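Local coordinates for uncharacterized protein (Legionella pneumophila subsp. pneumophila, PDB 4WRP) that is of unknown function but is probably an effector protein, this chain being its C-terminal domain, which falls in the DUF5617 family, at residues Arg60-Phe63 and Thr64-Trp67; Asn68-His71 and Val72-Val75; Lys111-Leu114 and Lys115-Ile118. All coordinates share one frame; numbering follows the deposited sequence.

Interaction 1. Residues Arg60-Phe63 and Thr64-Trp67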
ATOM      1  N   ARG A  60      13.068   4.846   6.487  1.00 42.21           N
ATOM      2  CA  ARG A  60      13.671   5.282   5.218  1.00 45.77           C
ATOM      3  C   ARG A  60      14.228   4.113   4.421  1.00 43.37           C
ATOM      4  O   ARG A  60      14.312   4.168   3.203  1.00 40.58           O
ATOM      5  CB  ARG A  60      14.768   6.346   5.472  1.00 51.14           C
ATOM      6  CG  ARG A  60      15.853   5.938   6.484  1.00 58.86           C
ATOM      7  CD  ARG A  60      16.466   7.129   7.264  1.00 67.43           C
ATOM      8  NE  ARG A  60      17.557   6.760   8.199  1.00 71.86           N
ATOM      9  CZ  ARG A  60      17.416   6.235   9.429  1.00 74.16           C
ATOM     10  NH1 ARG A  60      16.226   5.964   9.940  1.00 72.42           N
ATOM     11  NH2 ARG A  60      18.494   5.968  10.169  1.00 78.65           N
ATOM     12  N   ARG A  61      14.577   3.049   5.139  1.00 45.50           N
ATOM     13  CA  ARG A  61      15.079   1.814   4.566  1.00 48.76           C
ATOM     14  C   ARG A  61      14.118   1.175   3.540  1.00 44.25           C
ATOM     15  O   ARG A  61      14.561   0.621   2.533  1.00 43.22           O
ATOM     16  CB  ARG A  61      15.359   0.815   5.701  1.00 54.57           C
ATOM     17  CG  ARG A  61      16.040  -0.447   5.225  1.00 62.48           C
ATOM     18  CD  ARG A  61      16.786  -1.179   6.329  1.00 71.82           C
ATOM     19  NE  ARG A  61      17.025  -2.582   5.968  1.00 78.40           N
ATOM     20  CZ  ARG A  61      17.713  -3.449   6.706  1.00 84.09           C
ATOM     21  NH1 ARG A  61      17.849  -4.698   6.286  1.00 85.85           N
ATOM     22  NH2 ARG A  61      18.262  -3.079   7.864  1.00 87.16           N
ATOM     23  N   ILE A  62      12.815   1.268   3.770  1.00 39.76           N
ATOM     24  CA  ILE A  62      11.883   0.636   2.835  1.00 37.38           C
ATOM     25  C   ILE A  62      11.885   1.250   1.441  1.00 34.50           C
ATOM     26  O   ILE A  62      11.547   0.567   0.490  1.00 31.30           O
ATOM     27  CB  ILE A  62      10.446   0.534   3.386  1.00 37.28           C
ATOM     28  CG1 ILE A  62       9.786   1.908   3.497  1.00 36.66           C
ATOM     29  CG2 ILE A  62      10.476  -0.204   4.716  1.00 38.12           C
ATOM     30  CD1 ILE A  62       8.392   1.836   4.098  1.00 37.95           C
ATOM     31  N   PHE A  63      12.316   2.501   1.302  1.00 32.65           N
ATOM     32  CA  PHE A  63      12.292   3.162  -0.006  1.00 34.16           C
ATOM     33  C   PHE A  63      13.385   2.637  -0.933  1.00 36.16           C
ATOM     34  O   PHE A  63      13.337   2.868  -2.135  1.00 39.32           O
ATOM     35  CB  PHE A  63      12.381   4.711   0.121  1.00 34.38           C
ATOM     36  CG  PHE A  63      11.192   5.304   0.813  1.00 32.60           C
ATOM     37  CD1 PHE A  63      11.141   5.359   2.196  1.00 34.70           C
ATOM     38  CD2 PHE A  63      10.097   5.725   0.094  1.00 32.62           C
ATOM     39  CE1 PHE A  63       9.992   5.857   2.852  1.00 35.73           C
ATOM     40  CE2 PHE A  63       8.954   6.188   0.723  1.00 31.11           C
ATOM     41  CZ  PHE A  63       8.909   6.281   2.104  1.00 32.28           C
ATOM     42  N   THR A  64      14.376   1.956  -0.382  1.00 36.42           N
ATOM     43  CA  THR A  64      15.433   1.372  -1.204  1.00 40.27           C
ATOM     44  C   THR A  64      15.042  -0.032  -1.704  1.00 36.87           C
ATOM     45  O   THR A  64      15.616  -0.497  -2.658  1.00 39.46           O
ATOM     46  CB  THR A  64      16.776   1.258  -0.434  1.00 45.15           C
ATOM     47  OG1 THR A  64      16.655   0.252   0.605  1.00 48.74           O
ATOM     48  CG2 THR A  64      17.185   2.605   0.175  1.00 47.18           C
ATOM     49  N   PHE A  65      14.067  -0.694  -1.085  1.00 33.27           N
ATOM     50  CA  PHE A  65      13.711  -2.031  -1.506  1.00 33.77           C
ATOM     51  C   PHE A  65      13.135  -2.046  -2.942  1.00 33.64           C
ATOM     52  O   PHE A  65      12.510  -1.072  -3.427  1.00 31.36           O
ATOM     53  CB  PHE A  65      12.757  -2.722  -0.523  1.00 33.42           C
ATOM     54  CG  PHE A  65      13.316  -2.924   0.869  1.00 34.16           C
ATOM     55  CD1 PHE A  65      14.690  -3.065   1.109  1.00 37.51           C
ATOM     56  CD2 PHE A  65      12.454  -3.011   1.943  1.00 33.79           C
ATOM     57  CE1 PHE A  65      15.175  -3.288   2.398  1.00 39.28           C
ATOM     58  CE2 PHE A  65      12.938  -3.236   3.226  1.00 35.78           C
ATOM     59  CZ  PHE A  65      14.296  -3.385   3.457  1.00 36.64           C
ATOM     60  N   HIS A  66      13.378  -3.162  -3.625  1.00 32.44           N
ATOM     61  CA  HIS A  66      12.956  -3.321  -5.014  1.00 31.37           C
ATOM     62  C   HIS A  66      11.452  -3.064  -5.200  1.00 29.51           C
ATOM     63  O   HIS A  66      11.027  -2.449  -6.159  1.00 28.35           O
ATOM     64  CB  HIS A  66      13.251  -4.727  -5.437  1.00 31.14           C
ATOM     65  CG  HIS A  66      12.817  -5.032  -6.818  1.00 30.72           C
ATOM     66  ND1 HIS A  66      13.406  -4.446  -7.920  1.00 32.42           N
ATOM     67  CD2 HIS A  66      11.865  -5.863  -7.286  1.00 30.20           C
ATOM     68  CE1 HIS A  66      12.842  -4.926  -9.009  1.00 32.63           C
ATOM     69  NE2 HIS A  66      11.914  -5.790  -8.651  1.00 31.36           N
ATOM     70  N   TRP A  67      10.666  -3.541  -4.241  1.00 27.14           N
ATOM     71  CA  TRP A  67       9.227  -3.484  -4.321  1.00 26.44           C
ATOM     72  C   TRP A  67       8.635  -2.117  -4.116  1.00 26.18           C
ATOM     73  O   TRP A  67       7.460  -1.929  -4.375  1.00 26.91           O
ATOM     74  CB  TRP A  67       8.634  -4.409  -3.282  1.00 27.71           C
ATOM     75  CG  TRP A  67       9.278  -5.722  -3.316  1.00 30.65           C
ATOM     76  CD1 TRP A  67      10.151  -6.239  -2.403  1.00 34.33           C
ATOM     77  CD2 TRP A  67       9.141  -6.680  -4.338  1.00 31.14           C
ATOM     78  NE1 TRP A  67      10.546  -7.485  -2.791  1.00 33.89           N
ATOM     79  CE2 TRP A  67       9.921  -7.785  -3.977  1.00 32.98           C
ATOM     80  CE3 TRP A  67       8.388  -6.729  -5.523  1.00 31.29           C
ATOM     81  CZ2 TRP A  67      10.001  -8.918  -4.768  1.00 32.11           C
ATOM     82  CZ3 TRP A  67       8.463  -7.826  -6.294  1.00 30.63           C
ATOM     83  CH2 TRP A  67       9.273  -8.917  -5.925  1.00 32.12           C
TER
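F65 folds back over the backbone of R61 and I62, an example of an aromatic ring lying back over a turn held by i-to-i+3 bonds. F65 CB begins the contact, 3.6 Å from I62 O. CG then stands anti to its own carbonyl carbon (chi1 -62°), a choice that swings the ring back along the chain instead of onward towards H66. One ring face covers R61 O, which sits over the ring centre, 3.8 Å above the plane. Along one side of the ring F65 CD2 meets I62 CA at 3.8 Å. Further out F65 CE2 touches the CG2 branch of I62 at 4.2 Å. The far atom, F65 CZ, reaches the arginine chain, lying 3.8 Å from R61 NE and equally near R61 CG. R61 does not stack on it: the guanidinium and ring planes are 76° apart, and F65 CZ lies at the guanidinium edge.

The backbone underneath is drawn tight by T64. Its hydroxyl donates to the arginine carbonyl, T64 OG1 to R61 O being 2.9 Å, and arrives in the carbonyl plane. T64 N gives a second bond to R61 O at 3.2 Å, but comes from above that plane. F65 N repeats the three-residue step onto I62 O.

Beyond the turn, F65 rests on I2, P3, Y9 and L12, which joins this loop to the N-terminal arm and to helix 6-21. The chemistry divides the work: the two T64 donors hold R61 O while the phenyl ring merely covers it, and the exposed arginine meets F65 through CG and NE at the ring's CZ, an edgewise van der Waals contact and not a cation-pi stack.

Interaction 2. Residues Asn68-His71 and Val72-Val75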
ATOM      1  N   ASN A  68       9.433  -1.185  -3.618  1.00 25.91           N
ATOM      2  CA  ASN A  68       8.948   0.131  -3.282  1.00 27.53           C
ATOM      3  C   ASN A  68       8.312   0.838  -4.464  1.00 27.91           C
ATOM      4  O   ASN A  68       7.270   1.447  -4.327  1.00 25.52           O
ATOM      5  CB  ASN A  68      10.057   0.999  -2.702  1.00 27.79           C
ATOM      6  CG  ASN A  68       9.613   2.418  -2.462  1.00 28.64           C
ATOM      7  OD1 ASN A  68       9.911   3.317  -3.239  1.00 28.92           O
ATOM      8  ND2 ASN A  68       8.934   2.635  -1.363  1.00 27.23           N
ATOM      9  N   ARG A  69       8.940   0.747  -5.611  1.00 29.17           N
ATOM     10  CA  ARG A  69       8.467   1.475  -6.750  1.00 31.81           C
ATOM     11  C   ARG A  69       7.029   1.112  -7.103  1.00 31.21           C
ATOM     12  O   ARG A  69       6.188   1.993  -7.263  1.00 30.29           O
ATOM     13  CB  ARG A  69       9.376   1.263  -7.947  1.00 36.43           C
ATOM     14  CG  ARG A  69       8.958   2.154  -9.092  1.00 44.55           C
ATOM     15  CD  ARG A  69       9.917   1.944 -10.233  1.00 53.34           C
ATOM     16  NE  ARG A  69       9.269   2.099 -11.535  1.00 60.28           N
ATOM     17  CZ  ARG A  69       9.698   2.903 -12.503  1.00 62.12           C
ATOM     18  NH1 ARG A  69       9.047   2.943 -13.661  1.00 64.81           N
ATOM     19  NH2 ARG A  69      10.788   3.639 -12.330  1.00 64.78           N
ATOM     20  N   HIS A  70       6.726  -0.177  -7.210  1.00 29.40           N
ATOM     21  CA  HIS A  70       5.404  -0.554  -7.576  1.00 29.91           C
ATOM     22  C   HIS A  70       4.441  -0.300  -6.402  1.00 26.92           C
ATOM     23  O   HIS A  70       3.292   0.050  -6.607  1.00 24.72           O
ATOM     24  CB  HIS A  70       5.332  -2.016  -7.929  1.00 32.53           C
ATOM     25  CG  HIS A  70       3.969  -2.451  -8.336  1.00 37.39           C
ATOM     26  ND1 HIS A  70       3.404  -2.083  -9.538  1.00 42.51           N
ATOM     27  CD2 HIS A  70       3.047  -3.206  -7.699  1.00 40.47           C
ATOM     28  CE1 HIS A  70       2.201  -2.618  -9.637  1.00 41.88           C
ATOM     29  NE2 HIS A  70       1.954  -3.284  -8.523  1.00 44.29           N
ATOM     30  N   HIS A  71       4.927  -0.457  -5.176  1.00 25.65           N
ATOM     31  CA  HIS A  71       4.052  -0.257  -4.019  1.00 23.56           C
ATOM     32  C   HIS A  71       3.608   1.199  -3.913  1.00 23.20           C
ATOM     33  O   HIS A  71       2.444   1.477  -3.714  1.00 22.44           O
ATOM     34  CB  HIS A  71       4.738  -0.702  -2.778  1.00 24.22           C
ATOM     35  CG  HIS A  71       3.831  -0.801  -1.605  1.00 24.16           C
ATOM     36  ND1 HIS A  71       3.602   0.263  -0.771  1.00 26.05           N
ATOM     37  CD2 HIS A  71       3.110  -1.832  -1.104  1.00 25.82           C
ATOM     38  CE1 HIS A  71       2.756  -0.089   0.178  1.00 25.40           C
ATOM     39  NE2 HIS A  71       2.457  -1.362   0.009  1.00 25.37           N
ATOM     40  N   VAL A  72       4.547   2.109  -4.119  1.00 24.48           N
ATOM     41  CA  VAL A  72       4.273   3.533  -4.241  1.00 27.15           C
ATOM     42  C   VAL A  72       3.256   3.808  -5.363  1.00 28.72           C
ATOM     43  O   VAL A  72       2.320   4.556  -5.144  1.00 27.80           O
ATOM     44  CB  VAL A  72       5.592   4.314  -4.403  1.00 29.48           C
ATOM     45  CG1 VAL A  72       5.414   5.728  -4.970  1.00 31.66           C
ATOM     46  CG2 VAL A  72       6.314   4.330  -3.057  1.00 31.17           C
ATOM     47  N   LYS A  73       3.423   3.200  -6.540  1.00 31.17           N
ATOM     48  CA  LYS A  73       2.410   3.321  -7.607  1.00 31.58           C
ATOM     49  C   LYS A  73       0.997   2.924  -7.107  1.00 29.39           C
ATOM     50  O   LYS A  73       0.041   3.638  -7.344  1.00 27.71           O
ATOM     51  CB  LYS A  73       2.798   2.477  -8.794  1.00 37.72           C
ATOM     52  CG  LYS A  73       2.233   2.899 -10.145  1.00 48.33           C
ATOM     53  CD  LYS A  73       0.767   2.536 -10.392  1.00 55.53           C
ATOM     54  CE  LYS A  73       0.499   1.033 -10.478  1.00 62.51           C
ATOM     55  NZ  LYS A  73      -0.951   0.717 -10.707  1.00 64.63           N
ATOM     56  N   VAL A  74       0.864   1.792  -6.422  1.00 25.97           N
ATOM     57  CA  VAL A  74      -0.448   1.389  -5.904  1.00 25.69           C
ATOM     58  C   VAL A  74      -0.989   2.407  -4.889  1.00 25.18           C
ATOM     59  O   VAL A  74      -2.160   2.801  -4.967  1.00 23.57           O
ATOM     60  CB  VAL A  74      -0.383  -0.044  -5.320  1.00 27.39           C
ATOM     61  CG1 VAL A  74      -1.733  -0.465  -4.745  1.00 27.81           C
ATOM     62  CG2 VAL A  74       0.047  -1.003  -6.451  1.00 29.47           C
ATOM     63  N   VAL A  75      -0.150   2.853  -3.944  1.00 24.01           N
ATOM     64  CA  VAL A  75      -0.590   3.807  -2.913  1.00 23.60           C
ATOM     65  C   VAL A  75      -0.969   5.135  -3.580  1.00 25.42           C
ATOM     66  O   VAL A  75      -1.946   5.752  -3.258  1.00 23.04           O
ATOM     67  CB  VAL A  75       0.455   3.946  -1.827  1.00 24.02           C
ATOM     68  CG1 VAL A  75       0.112   5.053  -0.864  1.00 25.79           C
ATOM     69  CG2 VAL A  75       0.552   2.626  -1.049  1.00 23.52           C
TER
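N68-H71 and V72-V75 form successive turns at the start of helix 68-83, and their contact is the local, i-to-i+4 kind: four backbone hydrogen bonds with side chains crossing at a slant. The first is nearly straight, V72 N to N68 O at 2.8 Å with an N-H...O angle of 173°. The last, V75 N to H71 O, measures 2.9 Å.

Three valines accompany these bonds with the same branch. In each, CG2, anti to the carbonyl carbon and beside the backbone N, is the branch directed at the preceding turn. V72 CG2 comes within 3.6 Å of N68 ND2. V74 CG2 meets H70 NE2 at 3.6 Å, and V75 CG2 approaches H71 CE1 at 3.7 Å. K73 bends at chi2 and chi3, bringing K73 CE to 4.1 Å from H70 CE1, while its NZ forms a salt bridge with D77.

The imidazole of H71 is buried, its ND1 bonded to Y48 OH and its NE2 to H10 ND1, with the rings of W13 and Y9 also against it. N68 ND2 binds Y9 OH, a further link to helix 6-21.

The chemistry implies a division: backbone bonds hold the two turns together and the side-chain contacts between them are van der Waals, while N68 ND2 and both nitrogens of H71 are satisfied by Y9, H10 and Y48, the two bonds to H71 fixing its ring's rotation.

Interaction 3. Residues Lys111-Leu114 and Lys115-Ile118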
ATOM      1  N   LYS A 111       4.953 -17.815 -21.391  1.00 63.72           N
ATOM      2  CA  LYS A 111       5.411 -18.514 -22.582  1.00 67.25           C
ATOM      3  C   LYS A 111       4.204 -19.056 -23.392  1.00 68.12           C
ATOM      4  O   LYS A 111       3.095 -19.229 -22.865  1.00 65.05           O
ATOM      5  CB  LYS A 111       6.381 -19.642 -22.206  1.00 66.39           C
ATOM      6  N   GLY A 112       4.433 -19.295 -24.680  1.00 67.87           N
ATOM      7  CA  GLY A 112       3.444 -19.977 -25.523  1.00 71.48           C
ATOM      8  C   GLY A 112       3.436 -21.463 -25.163  1.00 68.93           C
ATOM      9  O   GLY A 112       4.387 -21.963 -24.517  1.00 63.63           O
ATOM     10  N   THR A 113       2.378 -22.162 -25.573  1.00 63.00           N
ATOM     11  CA  THR A 113       2.165 -23.551 -25.164  1.00 62.51           C
ATOM     12  C   THR A 113       2.042 -24.499 -26.363  1.00 57.44           C
ATOM     13  O   THR A 113       1.571 -25.619 -26.221  1.00 60.74           O
ATOM     14  CB  THR A 113       0.917 -23.669 -24.233  1.00 65.81           C
ATOM     15  OG1 THR A 113      -0.092 -22.750 -24.658  1.00 69.88           O
ATOM     16  CG2 THR A 113       1.263 -23.345 -22.763  1.00 66.65           C
ATOM     17  N   LEU A 114       2.495 -24.074 -27.538  1.00 53.14           N
ATOM     18  CA  LEU A 114       2.384 -24.912 -28.739  1.00 48.57           C
ATOM     19  C   LEU A 114       3.173 -26.218 -28.608  1.00 48.62           C
ATOM     20  O   LEU A 114       2.694 -27.294 -28.997  1.00 48.29           O
ATOM     21  CB  LEU A 114       2.821 -24.119 -29.980  1.00 46.23           C
ATOM     22  CG  LEU A 114       2.495 -24.694 -31.360  1.00 43.99           C
ATOM     23  CD1 LEU A 114       1.013 -24.985 -31.528  1.00 43.89           C
ATOM     24  CD2 LEU A 114       2.938 -23.737 -32.446  1.00 43.36           C
ATOM     25  N   LYS A 115       4.386 -26.144 -28.068  1.00 49.20           N
ATOM     26  CA  LYS A 115       5.172 -27.351 -27.880  1.00 51.60           C
ATOM     27  C   LYS A 115       4.579 -28.280 -26.831  1.00 52.13           C
ATOM     28  O   LYS A 115       4.765 -29.489 -26.928  1.00 51.10           O
ATOM     29  CB  LYS A 115       6.658 -27.074 -27.607  1.00 52.54           C
ATOM     30  CG  LYS A 115       6.989 -26.261 -26.389  1.00 54.80           C
ATOM     31  CD  LYS A 115       8.503 -26.095 -26.297  1.00 57.84           C
ATOM     32  CE  LYS A 115       8.910 -24.982 -25.358  1.00 58.11           C
ATOM     33  NZ  LYS A 115      10.396 -24.838 -25.354  1.00 62.04           N
ATOM     34  N   GLU A 116       3.851 -27.749 -25.856  1.00 53.94           N
ATOM     35  CA  GLU A 116       3.188 -28.640 -24.904  1.00 58.91           C
ATOM     36  C   GLU A 116       1.974 -29.295 -25.577  1.00 57.76           C
ATOM     37  O   GLU A 116       1.763 -30.499 -25.431  1.00 62.33           O
ATOM     38  CB  GLU A 116       2.869 -27.954 -23.566  1.00 63.03           C
ATOM     39  CG  GLU A 116       1.563 -27.186 -23.471  1.00 68.67           C
ATOM     40  CD  GLU A 116       1.076 -27.053 -22.036  1.00 77.52           C
ATOM     41  OE1 GLU A 116       0.154 -27.807 -21.645  1.00 83.96           O
ATOM     42  OE2 GLU A 116       1.620 -26.209 -21.286  1.00 80.44           O
ATOM     43  N   GLN A 117       1.237 -28.537 -26.379  1.00 53.44           N
ATOM     44  CA  GLN A 117       0.015 -29.071 -26.995  1.00 54.58           C
ATOM     45  C   GLN A 117       0.192 -30.033 -28.163  1.00 49.10           C
ATOM     46  O   GLN A 117      -0.765 -30.653 -28.574  1.00 47.55           O
ATOM     47  CB  GLN A 117      -0.893 -27.941 -27.431  1.00 59.18           C
ATOM     48  CG  GLN A 117      -1.601 -27.304 -26.254  1.00 66.31           C
ATOM     49  CD  GLN A 117      -1.781 -25.823 -26.455  1.00 74.87           C
ATOM     50  OE1 GLN A 117      -1.901 -25.341 -27.597  1.00 76.83           O
ATOM     51  NE2 GLN A 117      -1.793 -25.080 -25.350  1.00 78.86           N
ATOM     52  N   ILE A 118       1.397 -30.187 -28.690  1.00 45.45           N
ATOM     53  CA  ILE A 118       1.617 -31.212 -29.688  1.00 44.20           C
ATOM     54  C   ILE A 118       2.209 -32.458 -29.023  1.00 44.53           C
ATOM     55  O   ILE A 118       3.312 -32.420 -28.535  1.00 45.27           O
ATOM     56  CB  ILE A 118       2.504 -30.696 -30.820  1.00 42.63           C
ATOM     57  CG1 ILE A 118       1.712 -29.656 -31.627  1.00 42.79           C
ATOM     58  CG2 ILE A 118       2.893 -31.859 -31.718  1.00 42.96           C
ATOM     59  CD1 ILE A 118       2.560 -28.726 -32.442  1.00 42.57           C
TER
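E116 and Q117 fold back against T113, and the arrangement shows how side chains can turn back on the residue that opens a helix of a single turn. E116 takes an unusual first torsion, CG wedged between its backbone N and carbonyl carbon (chi1 86°), and this carries the chain back beside T113 with the two side chains pointing the same way. E116 CG comes 3.2 Å from T113 O. Beyond it the chain is extended, and the carboxylate atom E116 OE2 reaches the T113 methyl, CG2, at 3.2 Å. The contact there is with the methyl and not the hydroxyl.

Q117 approaches by a different route. Its chain bends at chi2 (145°), folding the amide across the threonine. Q117 CD ends 3.4 Å from T113 O, and Q117 NE2 lies 3.3 Å from T113 CB, with the hydroxyl OG1 beside it.

T113 O, touched by both side chains, also accepts from the backbone. Q117 N donates to T113 O at 2.9 Å with an N-H...O angle of 155°, whereas the bond from E116 N to T113 O, at 3.1 Å, is weak. The turn closes with another weak bond, I118 N to L114 O. On that flank L114 and I118 run side by side, L114 CD1 and I118 CD1 being 4.2 Å apart, an apolar pair whose side chains point the same way.

T113, L114, K115, Q117 and I118 also touch neighbouring molecules in the crystal, so lattice contacts may contribute to the conformations seen. The centre of the contact lies about 37 Å from the centre of the chain, well away from the helical body of the domain. Altogether this is an isolated, weakly bonded one-turn helix, about 114-117, within an extended C-terminal tail.

Interactions 1 and 2 are neighbours in sequence and in space, since the loop turn of 60-67 runs straight into helix 68-83, and their centres are 11 Å apart. They touch where F63 CD2 lies 3.6 Å from N68 ND2 and where I62 O packs on N68 CB. Y9 of helix 6-21 is common to both, meeting I62, F65 and W67 of interaction 1 and N68 and H71 of interaction 2, while Y48 of helix 34-49 similarly meets F63 and H71. Interaction 3 stands apart on the tail, its nearest atoms about 18 Å from interaction 1 and about 19 Å from interaction 2.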